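Local coordinates for protein cycloalternan-forming enzyme (Listeria monocytogenes serovar 1/2a, PDB 5F7U) that belongs to glycoside hydrolase family 31, combining a TIM-barrel domain with several beta domains and a family 6 carbohydrate-binding module, and binds glycans and magnesium, at residues D638-A642 against E643-R647; A680-D684 against E685-P689; N700-P703 against Y704-T707; G946-N950 against V951-S955. The protein carries 1 engineered substitution. All coordinates share one frame; numbering follows the deposited sequence.

Contact 1: D638-A642 against E643-R647; sequences DYPTA and ELYKR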
loop_
_atom_site.group_PDB
_atom_site.type_symbol
_atom_site.label_atom_id
_atom_site.label_comp_id
_atom_site.label_asym_id
_atom_site.label_seq_id
_atom_site.Cartn_x
_atom_site.Cartn_y
_atom_site.Cartn_z
ATOM N N ASP A 638 18.400 14.742 10.044
ATOM C CA ASP A 638 18.424 15.205 11.429
ATOM C C ASP A 638 17.330 14.474 12.209
ATOM O O ASP A 638 16.271 14.127 11.646
ATOM C CB ASP A 638 18.235 16.720 11.496
ATOM C CG ASP A 638 19.449 17.497 10.955
ATOM O OD1 ASP A 638 20.589 16.972 10.967
ATOM O OD2 ASP A 638 19.250 18.654 10.541
ATOM N N TYR A 639 17.602 14.217 13.487
ATOM C CA TYR A 639 16.714 13.390 14.298
ATOM C C TYR A 639 15.327 14.032 14.317
ATOM O O TYR A 639 15.220 15.267 14.397
ATOM C CB TYR A 639 17.271 13.236 15.725
ATOM C CG TYR A 639 16.624 12.067 16.408
ATOM C CD1 TYR A 639 17.108 10.771 16.197
ATOM C CD2 TYR A 639 15.485 12.237 17.190
ATOM C CE1 TYR A 639 16.482 9.677 16.770
ATOM C CE2 TYR A 639 14.849 11.140 17.778
ATOM C CZ TYR A 639 15.358 9.870 17.565
ATOM O OH TYR A 639 14.727 8.781 18.127
ATOM N N PRO A 640 14.246 13.211 14.227
ATOM C CA PRO A 640 12.917 13.850 14.150
ATOM C C PRO A 640 12.631 14.700 15.372
ATOM O O PRO A 640 13.130 14.410 16.471
ATOM C CB PRO A 640 11.947 12.658 14.086
ATOM C CG PRO A 640 12.758 11.469 14.502
ATOM C CD PRO A 640 14.159 11.762 14.033
ATOM N N THR A 641 11.843 15.754 15.186
ATOM C CA THR A 641 11.365 16.511 16.330
ATOM C C THR A 641 10.385 15.625 17.102
ATOM O O THR A 641 9.859 14.644 16.556
ATOM C CB THR A 641 10.618 17.770 15.873
ATOM O OG1 THR A 641 9.505 17.378 15.057
ATOM C CG2 THR A 641 11.536 18.666 15.030
ATOM N N ALA A 642 10.105 16.002 18.348
ATOM C CA ALA A 642 9.138 15.267 19.164
ATOM C C ALA A 642 7.769 15.275 18.504
ATOM O O ALA A 642 7.051 14.254 18.515
ATOM C CB ALA A 642 9.069 15.855 20.564
ATOM N N GLU A 643 7.425 16.418 17.909
ATOM C CA GLU A 643 6.157 16.563 17.185
ATOM C C GLU A 643 6.067 15.560 16.039
ATOM O O GLU A 643 5.092 14.817 15.930
ATOM C CB GLU A 643 6.026 17.990 16.632
ATOM C CG GLU A 643 4.691 18.222 15.922
ATOM C CD GLU A 643 4.656 19.506 15.117
ATOM O OE1 GLU A 643 3.575 19.825 14.581
ATOM O OE2 GLU A 643 5.695 20.204 15.027
ATOM N N LEU A 644 7.082 15.531 15.174
ATOM C CA LEU A 644 7.061 14.561 14.066
ATOM C C LEU A 644 7.007 13.131 14.601
ATOM O O LEU A 644 6.250 12.303 14.080
ATOM C CB LEU A 644 8.269 14.723 13.127
ATOM C CG LEU A 644 8.369 13.676 11.994
ATOM C CD1 LEU A 644 7.151 13.660 11.049
ATOM C CD2 LEU A 644 9.616 13.914 11.171
ATOM N N TYR A 645 7.821 12.845 15.617
ATOM C CA TYR A 645 7.876 11.494 16.151
ATOM C C TYR A 645 6.475 11.060 16.633
ATOM O O TYR A 645 6.045 9.943 16.344
ATOM C CB TYR A 645 8.924 11.372 17.255
ATOM C CG TYR A 645 9.184 9.924 17.619
ATOM C CD1 TYR A 645 10.101 9.165 16.886
ATOM C CD2 TYR A 645 8.484 9.305 18.673
ATOM C CE1 TYR A 645 10.335 7.843 17.196
ATOM C CE2 TYR A 645 8.710 7.972 18.981
ATOM C CZ TYR A 645 9.631 7.250 18.233
ATOM O OH TYR A 645 9.876 5.928 18.529
ATOM N N LYS A 646 5.780 11.952 17.339
ATOM C CA LYS A 646 4.451 11.654 17.894
ATOM C C LYS A 646 3.401 11.487 16.794
ATOM O O LYS A 646 2.566 10.565 16.846
ATOM C CB LYS A 646 4.022 12.750 18.892
ATOM C CG LYS A 646 4.739 12.666 20.226
ATOM C CD LYS A 646 4.174 13.727 21.155
ATOM C CE LYS A 646 4.676 13.571 22.590
ATOM N NZ LYS A 646 3.988 14.620 23.404
ATOM N N ARG A 647 3.455 12.356 15.780
ATOM C CA ARG A 647 2.510 12.282 14.651
ATOM C C ARG A 647 2.696 11.008 13.850
ATOM O O ARG A 647 1.712 10.356 13.478
ATOM C CB ARG A 647 2.630 13.514 13.737
ATOM C CG ARG A 647 2.244 14.839 14.383
ATOM C CD ARG A 647 0.805 14.808 14.900
ATOM N NE ARG A 647 0.254 16.130 15.187
ATOM C CZ ARG A 647 -0.885 16.332 15.832
ATOM N NH1 ARG A 647 -1.631 15.289 16.216
ATOM N NH2 ARG A 647 -1.293 17.569 16.054
HETATM O O HOH W 1 8.212 19.507 13.911
#

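Contact 2: A680-D684 against E685-P689; sequences ARTGD and ETILP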
loop_
_atom_site.group_PDB
_atom_site.type_symbol
_atom_site.label_atom_id
_atom_site.label_comp_id
_atom_site.label_asym_id
_atom_site.label_seq_id
_atom_site.Cartn_x
_atom_site.Cartn_y
_atom_site.Cartn_z
ATOM N N ALA A 680 15.437 10.435 24.755
ATOM C CA ALA A 680 16.824 10.856 25.020
ATOM C C ALA A 680 17.277 11.999 24.093
ATOM O O ALA A 680 17.800 13.009 24.579
ATOM C CB ALA A 680 17.774 9.666 24.916
ATOM N N ARG A 681 17.016 11.863 22.791
ATOM C CA ARG A 681 17.463 12.824 21.776
ATOM C C ARG A 681 16.733 14.160 21.803
ATOM O O ARG A 681 17.360 15.204 21.615
ATOM C CB ARG A 681 17.367 12.217 20.361
ATOM C CG ARG A 681 18.362 11.094 20.078
ATOM C CD ARG A 681 19.822 11.572 20.080
ATOM N NE ARG A 681 20.064 12.674 19.129
ATOM C CZ ARG A 681 20.385 12.539 17.845
ATOM N NH1 ARG A 681 20.529 11.346 17.293
ATOM N NH2 ARG A 681 20.557 13.622 17.090
ATOM N N THR A 682 15.425 14.134 22.046
ATOM C CA THR A 682 14.606 15.362 22.020
ATOM C C THR A 682 14.465 16.007 23.393
ATOM O O THR A 682 14.113 17.179 23.484
ATOM C CB THR A 682 13.159 15.096 21.527
ATOM O OG1 THR A 682 12.507 14.224 22.450
ATOM C CG2 THR A 682 13.120 14.465 20.146
ATOM N N GLY A 683 14.679 15.234 24.458
ATOM C CA GLY A 683 14.452 15.709 25.821
ATOM C C GLY A 683 12.986 15.719 26.213
ATOM O O GLY A 683 12.652 16.153 27.310
ATOM N N ASP A 684 12.102 15.247 25.329
ATOM C CA ASP A 684 10.669 15.266 25.591
ATOM C C ASP A 684 10.204 13.933 26.160
ATOM O O ASP A 684 9.941 12.994 25.403
ATOM C CB ASP A 684 9.870 15.621 24.318
ATOM C CG ASP A 684 8.384 15.845 24.598
ATOM O OD1 ASP A 684 7.886 15.497 25.703
ATOM O OD2 ASP A 684 7.715 16.411 23.701
ATOM N N GLU A 685 10.071 13.875 27.492
ATOM C CA GLU A 685 9.691 12.646 28.191
ATOM C C GLU A 685 8.294 12.139 27.809
ATOM O O GLU A 685 8.029 10.941 27.894
ATOM C CB GLU A 685 9.813 12.815 29.716
ATOM C CG GLU A 685 11.268 12.875 30.195
ATOM C CD GLU A 685 11.439 12.857 31.717
ATOM O OE1 GLU A 685 10.528 12.412 32.467
ATOM O OE2 GLU A 685 12.527 13.270 32.187
ATOM N N THR A 686 7.416 13.054 27.374
ATOM C CA THR A 686 6.030 12.689 27.035
ATOM C C THR A 686 5.922 11.822 25.764
ATOM O O THR A 686 4.859 11.272 25.494
ATOM C CB THR A 686 5.116 13.916 26.869
ATOM O OG1 THR A 686 5.513 14.651 25.700
ATOM C CG2 THR A 686 5.177 14.819 28.111
ATOM N N ILE A 687 7.021 11.692 25.014
ATOM C CA ILE A 687 7.063 10.783 23.860
ATOM C C ILE A 687 6.733 9.347 24.272
ATOM O O ILE A 687 5.983 8.654 23.578
ATOM C CB ILE A 687 8.426 10.841 23.131
ATOM C CG1 ILE A 687 8.516 12.110 22.270
ATOM C CG2 ILE A 687 8.640 9.618 22.248
ATOM C CD1 ILE A 687 9.906 12.381 21.727
ATOM N N LEU A 688 7.296 8.914 25.403
ATOM C CA LEU A 688 7.083 7.542 25.853
ATOM C C LEU A 688 5.605 7.183 26.107
ATOM O O LEU A 688 5.133 6.191 25.525
ATOM C CB LEU A 688 8.021 7.129 27.009
ATOM C CG LEU A 688 7.823 5.670 27.458
ATOM C CD1 LEU A 688 8.256 4.670 26.378
ATOM C CD2 LEU A 688 8.566 5.431 28.761
ATOM N N PRO A 689 4.876 7.970 26.945
ATOM C CA PRO A 689 3.453 7.631 27.148
ATOM C C PRO A 689 2.601 7.753 25.886
ATOM O O PRO A 689 1.668 6.966 25.711
ATOM C CB PRO A 689 2.980 8.617 28.238
ATOM C CG PRO A 689 4.065 9.632 28.369
ATOM C CD PRO A 689 5.336 8.939 27.964
#

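Contact 3: N700-P703 against Y704-T707; sequences NLLP and YIYT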
loop_
_atom_site.group_PDB
_atom_site.type_symbol
_atom_site.label_atom_id
_atom_site.label_comp_id
_atom_site.label_asym_id
_atom_site.label_seq_id
_atom_site.Cartn_x
_atom_site.Cartn_y
_atom_site.Cartn_z
ATOM N N ASN A 700 -4.551 -3.643 21.267
ATOM C CA ASN A 700 -5.993 -3.805 21.586
ATOM C C ASN A 700 -6.795 -4.120 20.315
ATOM O O ASN A 700 -7.756 -4.888 20.343
ATOM C CB ASN A 700 -6.603 -2.543 22.222
ATOM C CG ASN A 700 -5.994 -2.167 23.568
ATOM O OD1 ASN A 700 -5.792 -0.976 23.828
ATOM N ND2 ASN A 700 -5.723 -3.147 24.435
ATOM N N LEU A 701 -6.403 -3.499 19.207
ATOM C CA LEU A 701 -7.078 -3.702 17.918
ATOM C C LEU A 701 -6.521 -4.847 17.086
ATOM O O LEU A 701 -7.001 -5.115 15.973
ATOM C CB LEU A 701 -7.084 -2.391 17.117
ATOM C CG LEU A 701 -7.914 -1.232 17.703
ATOM C CD1 LEU A 701 -7.648 0.023 16.900
ATOM C CD2 LEU A 701 -9.409 -1.537 17.654
ATOM N N LEU A 702 -5.516 -5.540 17.607
ATOM C CA LEU A 702 -4.900 -6.626 16.824
ATOM C C LEU A 702 -5.885 -7.690 16.303
ATOM O O LEU A 702 -5.700 -8.155 15.173
ATOM C CB LEU A 702 -3.675 -7.240 17.536
ATOM C CG LEU A 702 -2.793 -8.200 16.720
ATOM C CD1 LEU A 702 -2.226 -7.563 15.453
ATOM C CD2 LEU A 702 -1.657 -8.709 17.608
ATOM N N PRO A 703 -6.947 -8.051 17.076
ATOM C CA PRO A 703 -7.877 -9.032 16.466
ATOM C C PRO A 703 -8.588 -8.501 15.205
ATOM O O PRO A 703 -8.796 -9.265 14.254
ATOM C CB PRO A 703 -8.873 -9.316 17.599
ATOM C CG PRO A 703 -8.041 -9.129 18.832
ATOM C CD PRO A 703 -7.242 -7.878 18.513
ATOM N N TYR A 704 -8.910 -7.209 15.206
ATOM C CA TYR A 704 -9.500 -6.511 14.060
ATOM C C TYR A 704 -8.483 -6.386 12.925
ATOM O O TYR A 704 -8.801 -6.675 11.763
ATOM C CB TYR A 704 -9.976 -5.123 14.516
ATOM C CG TYR A 704 -10.412 -4.161 13.428
ATOM C CD1 TYR A 704 -11.719 -4.184 12.943
ATOM C CD2 TYR A 704 -9.519 -3.203 12.904
ATOM C CE1 TYR A 704 -12.142 -3.291 11.964
ATOM C CE2 TYR A 704 -9.916 -2.318 11.885
ATOM C CZ TYR A 704 -11.233 -2.361 11.442
ATOM O OH TYR A 704 -11.673 -1.495 10.457
ATOM N N ILE A 705 -7.273 -5.937 13.269
ATOM C CA ILE A 705 -6.191 -5.775 12.284
ATOM C C ILE A 705 -5.866 -7.098 11.593
ATOM O O ILE A 705 -5.732 -7.153 10.363
ATOM C CB ILE A 705 -4.929 -5.164 12.942
ATOM C CG1 ILE A 705 -5.233 -3.713 13.392
ATOM C CG2 ILE A 705 -3.700 -5.248 12.013
ATOM C CD1 ILE A 705 -4.130 -3.099 14.255
ATOM N N TYR A 706 -5.784 -8.172 12.375
ATOM C CA TYR A 706 -5.403 -9.447 11.786
ATOM C C TYR A 706 -6.534 -10.046 10.963
ATOM O O TYR A 706 -6.287 -10.696 9.946
ATOM C CB TYR A 706 -4.890 -10.422 12.849
ATOM C CG TYR A 706 -4.116 -11.585 12.264
ATOM C CD1 TYR A 706 -3.066 -11.371 11.338
ATOM C CD2 TYR A 706 -4.433 -12.899 12.605
ATOM C CE1 TYR A 706 -2.362 -12.426 10.793
ATOM C CE2 TYR A 706 -3.715 -13.973 12.075
ATOM C CZ TYR A 706 -2.692 -13.735 11.166
ATOM O OH TYR A 706 -2.003 -14.808 10.638
ATOM N N THR A 707 -7.784 -9.812 11.383
ATOM C CA THR A 707 -8.906 -10.218 10.531
ATOM C C THR A 707 -8.842 -9.465 9.202
ATOM O O THR A 707 -9.112 -10.049 8.145
ATOM C CB THR A 707 -10.265 -10.010 11.233
ATOM O OG1 THR A 707 -10.294 -10.804 12.417
ATOM C CG2 THR A 707 -11.446 -10.454 10.344
#

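Contact 4: G946-N950 against V951-S955; sequences GHLTN and VTTAS. With GLC (alpha-D-glucopyranose), chain B.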
loop_
_atom_site.group_PDB
_atom_site.type_symbol
_atom_site.label_atom_id
_atom_site.label_comp_id
_atom_site.label_asym_id
_atom_site.label_seq_id
_atom_site.Cartn_x
_atom_site.Cartn_y
_atom_site.Cartn_z
ATOM N N GLY A 946 -20.655 19.566 21.384
ATOM C CA GLY A 946 -21.367 20.404 20.411
ATOM C C GLY A 946 -20.539 21.600 19.969
ATOM O O GLY A 946 -19.430 21.835 20.484
ATOM N N HIS A 947 -21.057 22.337 18.988
ATOM C CA HIS A 947 -20.465 23.613 18.567
ATOM C C HIS A 947 -20.950 24.691 19.516
ATOM O O HIS A 947 -22.148 24.972 19.587
ATOM C CB HIS A 947 -20.850 23.949 17.123
ATOM C CG HIS A 947 -20.540 22.850 16.153
ATOM N ND1 HIS A 947 -19.288 22.673 15.609
ATOM C CD2 HIS A 947 -21.315 21.861 15.644
ATOM C CE1 HIS A 947 -19.301 21.628 14.798
ATOM N NE2 HIS A 947 -20.522 21.123 14.794
ATOM N N LEU A 948 -20.020 25.285 20.255
ATOM C CA LEU A 948 -20.389 26.187 21.342
ATOM C C LEU A 948 -20.117 27.643 21.006
ATOM O O LEU A 948 -19.060 27.970 20.463
ATOM C CB LEU A 948 -19.646 25.800 22.629
ATOM C CG LEU A 948 -19.645 24.332 23.075
ATOM C CD1 LEU A 948 -18.839 24.173 24.358
ATOM C CD2 LEU A 948 -21.060 23.802 23.270
ATOM N N THR A 949 -21.057 28.510 21.361
ATOM C CA THR A 949 -20.913 29.956 21.173
ATOM C C THR A 949 -21.117 30.670 22.496
ATOM O O THR A 949 -22.214 30.605 23.074
ATOM C CB THR A 949 -21.920 30.473 20.137
ATOM O OG1 THR A 949 -21.721 29.760 18.916
ATOM C CG2 THR A 949 -21.749 31.984 19.887
ATOM N N ASN A 950 -20.051 31.348 22.954
ATOM C CA ASN A 950 -20.035 32.139 24.210
ATOM C C ASN A 950 -20.449 31.340 25.445
ATOM O O ASN A 950 -21.098 31.864 26.365
ATOM C CB ASN A 950 -20.893 33.415 24.090
ATOM C CG ASN A 950 -20.462 34.315 22.955
ATOM O OD1 ASN A 950 -19.271 34.517 22.725
ATOM N ND2 ASN A 950 -21.436 34.880 22.245
ATOM N N VAL A 951 -20.083 30.064 25.448
ATOM C CA VAL A 951 -20.501 29.146 26.494
ATOM C C VAL A 951 -19.402 28.105 26.684
ATOM O O VAL A 951 -18.727 27.744 25.726
ATOM C CB VAL A 951 -21.911 28.537 26.190
ATOM C CG1 VAL A 951 -21.852 27.364 25.223
ATOM C CG2 VAL A 951 -22.594 28.130 27.474
ATOM N N THR A 952 -19.214 27.645 27.916
ATOM C CA THR A 952 -18.117 26.721 28.241
ATOM C C THR A 952 -18.651 25.455 28.913
ATOM O O THR A 952 -19.865 25.320 29.154
ATOM C CB THR A 952 -17.022 27.370 29.139
ATOM O OG1 THR A 952 -17.594 27.762 30.394
ATOM C CG2 THR A 952 -16.370 28.580 28.465
ATOM N N THR A 953 -17.745 24.528 29.201
ATOM C CA THR A 953 -18.119 23.245 29.775
ATOM C C THR A 953 -17.668 23.146 31.226
ATOM O O THR A 953 -16.777 23.883 31.656
ATOM C CB THR A 953 -17.561 22.057 28.957
ATOM O OG1 THR A 953 -16.130 22.106 28.952
ATOM C CG2 THR A 953 -18.068 22.097 27.520
ATOM N N ALA A 954 -18.306 22.245 31.971
ATOM C CA ALA A 954 -17.918 21.935 33.350
ATOM C C ALA A 954 -18.221 20.474 33.709
ATOM O O ALA A 954 -18.842 19.740 32.932
ATOM C CB ALA A 954 -18.590 22.897 34.330
ATOM N N SER A 955 -17.753 20.055 34.883
ATOM C CA SER A 955 -17.961 18.692 35.362
ATOM C C SER A 955 -18.071 18.650 36.884
ATOM O O SER A 955 -17.780 17.622 37.506
ATOM C CB SER A 955 -16.840 17.773 34.858
ATOM O OG SER A 955 -15.565 18.262 35.250
HETATM C C1 GLC B . -13.265 24.034 19.614
HETATM C C2 GLC B . -13.621 25.104 20.671
HETATM C C3 GLC B . -15.101 25.064 21.054
HETATM C C4 GLC B . -15.995 25.182 19.816
HETATM C C5 GLC B . -15.599 24.231 18.670
HETATM C C6 GLC B . -15.444 25.012 17.360
HETATM O O2 GLC B . -12.811 25.003 21.850
HETATM O O3 GLC B . -15.402 26.135 21.958
HETATM O O4 GLC B . -17.351 24.940 20.189
HETATM O O5 GLC B . -14.431 23.426 18.979
HETATM O O6 GLC B . -15.383 24.119 16.242
#

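Contact 1: D638-A642 against E643-R647
Thr641 and Leu644 meet in a helix N-cap, at the point where the loop after barrel strand 628-631 turns into helix 642-653, the helix that leads on to the last strand of the TIM barrel. Thr641 is the N-cap residue. Its OG1 accepts from Leu644 N at 3.0 Å in a nearly straight bond (168°), and the side chain can do this because OG1 stands between its own backbone N and carbonyl carbon (chi1 60°). From there the Thr641 side chain runs across that of Leu644, roughly perpendicular to it, with OG1 3.5 Å from Leu644 CB. A water extends the cap: it lies 2.7 Å from Thr641 OG1 and donates to Glu643 OE2 at 2.8 Å. The first helical backbone bonds follow directly, Tyr645 N to Thr641 O and Lys646 N to Ala642 O, both 2.9 Å.

Apolar contacts support the turn from the residue before the cap. Pro640 CB lies 3.9 Å from Leu644 CD2, while Pro640 CG comes up to the edge of the Tyr645 ring at 4.2 Å from CD1. Further out, Tyr645 OH bonds Arg673 O, Glu643 OE1 takes up Gly755 N, and Lys646 NZ forms a salt bridge with Asp790. The threonine hydroxyl thus satisfies an amide that has no preceding turn to bond to, and the acidic Glu643 near the amino end probably interacts favourably with the helix dipole.

Contact 2: A680-D684 against E685-P689
An Asx turn at Asp684 and an ST turn at Thr682 together make the corner between helix 675-682 and helix 687-700, with Asp684 and Thr686 touching across it. Asp684 OD1 accepts twice from the same residue: from Thr686 N at 3.0 Å on its anti side, and from Thr686 OG1 at a short 2.5 Å on its syn side. Both donors approach from one face of the carboxylate, each about 30° out of its plane, which fixes how the group is turned. With CG opposite its backbone N (chi1 -172°), Asp684 carries the carboxylate forward over the turn. The main chain closes a type I turn there through Ile687 N and Asp684 O (3.2 Å).

On the other side of Gly683, which leaves the first helix with positive phi, Thr682 OG1 accepts from Asp684 N at 3.1 Å (162°), and the same hydroxyl bonds Ala678 O one turn back. Thr682 and Ile687 reach toward each other tip to tip, OG1 to CD1 at 3.3 Å, and Ile687 CD1 also lies 4.1 Å from Asp684 CB.

This corner rests on helix 642-653. Lys646 NZ is hydrogen-bonded to Thr686 OG1, giving that hydroxyl a second partner, while buried Ile687 packs on Ala642 and Tyr645 as well as on Ala678 and Val679 of helix 675-682.

Contact 3: N700-P703 against Y704-T707
Pro703 and Thr707 make the side-chain bond of this first turn of helix 702-715. Pro703 O accepts from both Thr707 OG1 at 2.8 Å and Thr707 N at 3.1 Å. The hydroxyl is tilted 20° from the carbonyl plane, whereas the amide sits well above it. Thr707 reaches the carbonyl because OG1 lies opposite its own carbonyl carbon, beside the backbone N (chi1 -61°), and so turns back along the helix. The two backbone bonds just before it, Ile705 N to Leu701 O and Tyr706 N to Leu702 O, are each 2.8 Å long.

Apolar branches fill in around these bonds. Ile705 folds its longer arm over the Leu701 peptide, CG1 lying 3.4 Å from Leu701 O and CD1 4.2 Å from Leu701 CB. Leu702 approaches the same isoleucine more loosely, with CD1 4.4 Å from Ile705 CB. The Tyr704 side chain leads off from the helix, but its CB is still 3.3 Å from Leu701 O.

Every touching residue is buried, and strands 801-806 and 835-842 lie against this turn. Tyr704 packs on Ile802 and Pro803 of strand 801-806 and Pro703 on the same Pro803, and both also touch strand 835-842. Tyr704 OH bonds Phe742 O and Asp745 N, and Tyr706 OH is fixed by Leu360 O.

Thr707 OG1 also bonds Tyr841 N. One hydroxyl therefore serves a helix carbonyl and a strand amide at once, tying the start of the helix to strand 835-842 while leaving the buried polar atom satisfied.

Contact 4: G946-N950 against V951-S955
Apolar packing joins Leu948 to Val951 and Thr953 round the bend between strands 947-949 and 953-954 of the family 6 carbohydrate-binding module. Leu948 CB lies 3.7 Å from Val951 CG1, the two side chains lying nearly perpendicular. Val951 brings that methyl to the leucine by setting CG1 between its backbone N and carbonyl carbon (chi1 82°). Farther out along the leucine, Leu948 CD1 meets Thr953 CG2 at 3.9 Å, again with the side chains crossing nearly square. Leu948 thus lies along the inside of the bend, touched by the valine at its base and the threonine at its end. The bend itself comes at Asn950, whose backbone takes the left-handed helical conformation.

No hydrogen bond links the two segments; at Leu948 the backbone bonds a glycan instead. Leu948 N donates to O4 of a bound glucose at 2.7 Å (164°), and a weak bond runs from that O4 back to Leu948 O. The same glucose O4 also comes 3.5 Å from Leu948 CB, and the Thr953 side chain touches another glucose. Gly946, His947, Leu948 and Thr953 all belong to this glycan pocket.

Strand 947-949 pairs with strand 975-981 at the margin of one sheet, and His947 NE2 bonds Asp979 there. Strand 953-954 pairs with 965-968 of the other sheet, so the bend crosses between sheets, with Leu948 and Val951 both resting on Val966.

In the fold
Contacts 1, 2 and 3 follow one another through the TIM-barrel part of the chain, while contact 4 lies in the carbohydrate-binding module, 33 Å or more from each between centres. Contact 3 is buried throughout, contact 1 partly so, and contacts 2 and 4 are at the surface. Contacts 1 and 2 touch each other directly, the cap of one helix resting against the corner between two others. Helix 687-700 begins at contact 2 and ends at contact 3. The caps of contacts 1 and 2 each use a side-chain oxygen, a hydroxyl in the first and a carboxylate in the second; contact 3 instead doubles a helix carbonyl's bonding, and contact 4 has no bond between its segments, but offers one backbone amide to a sugar.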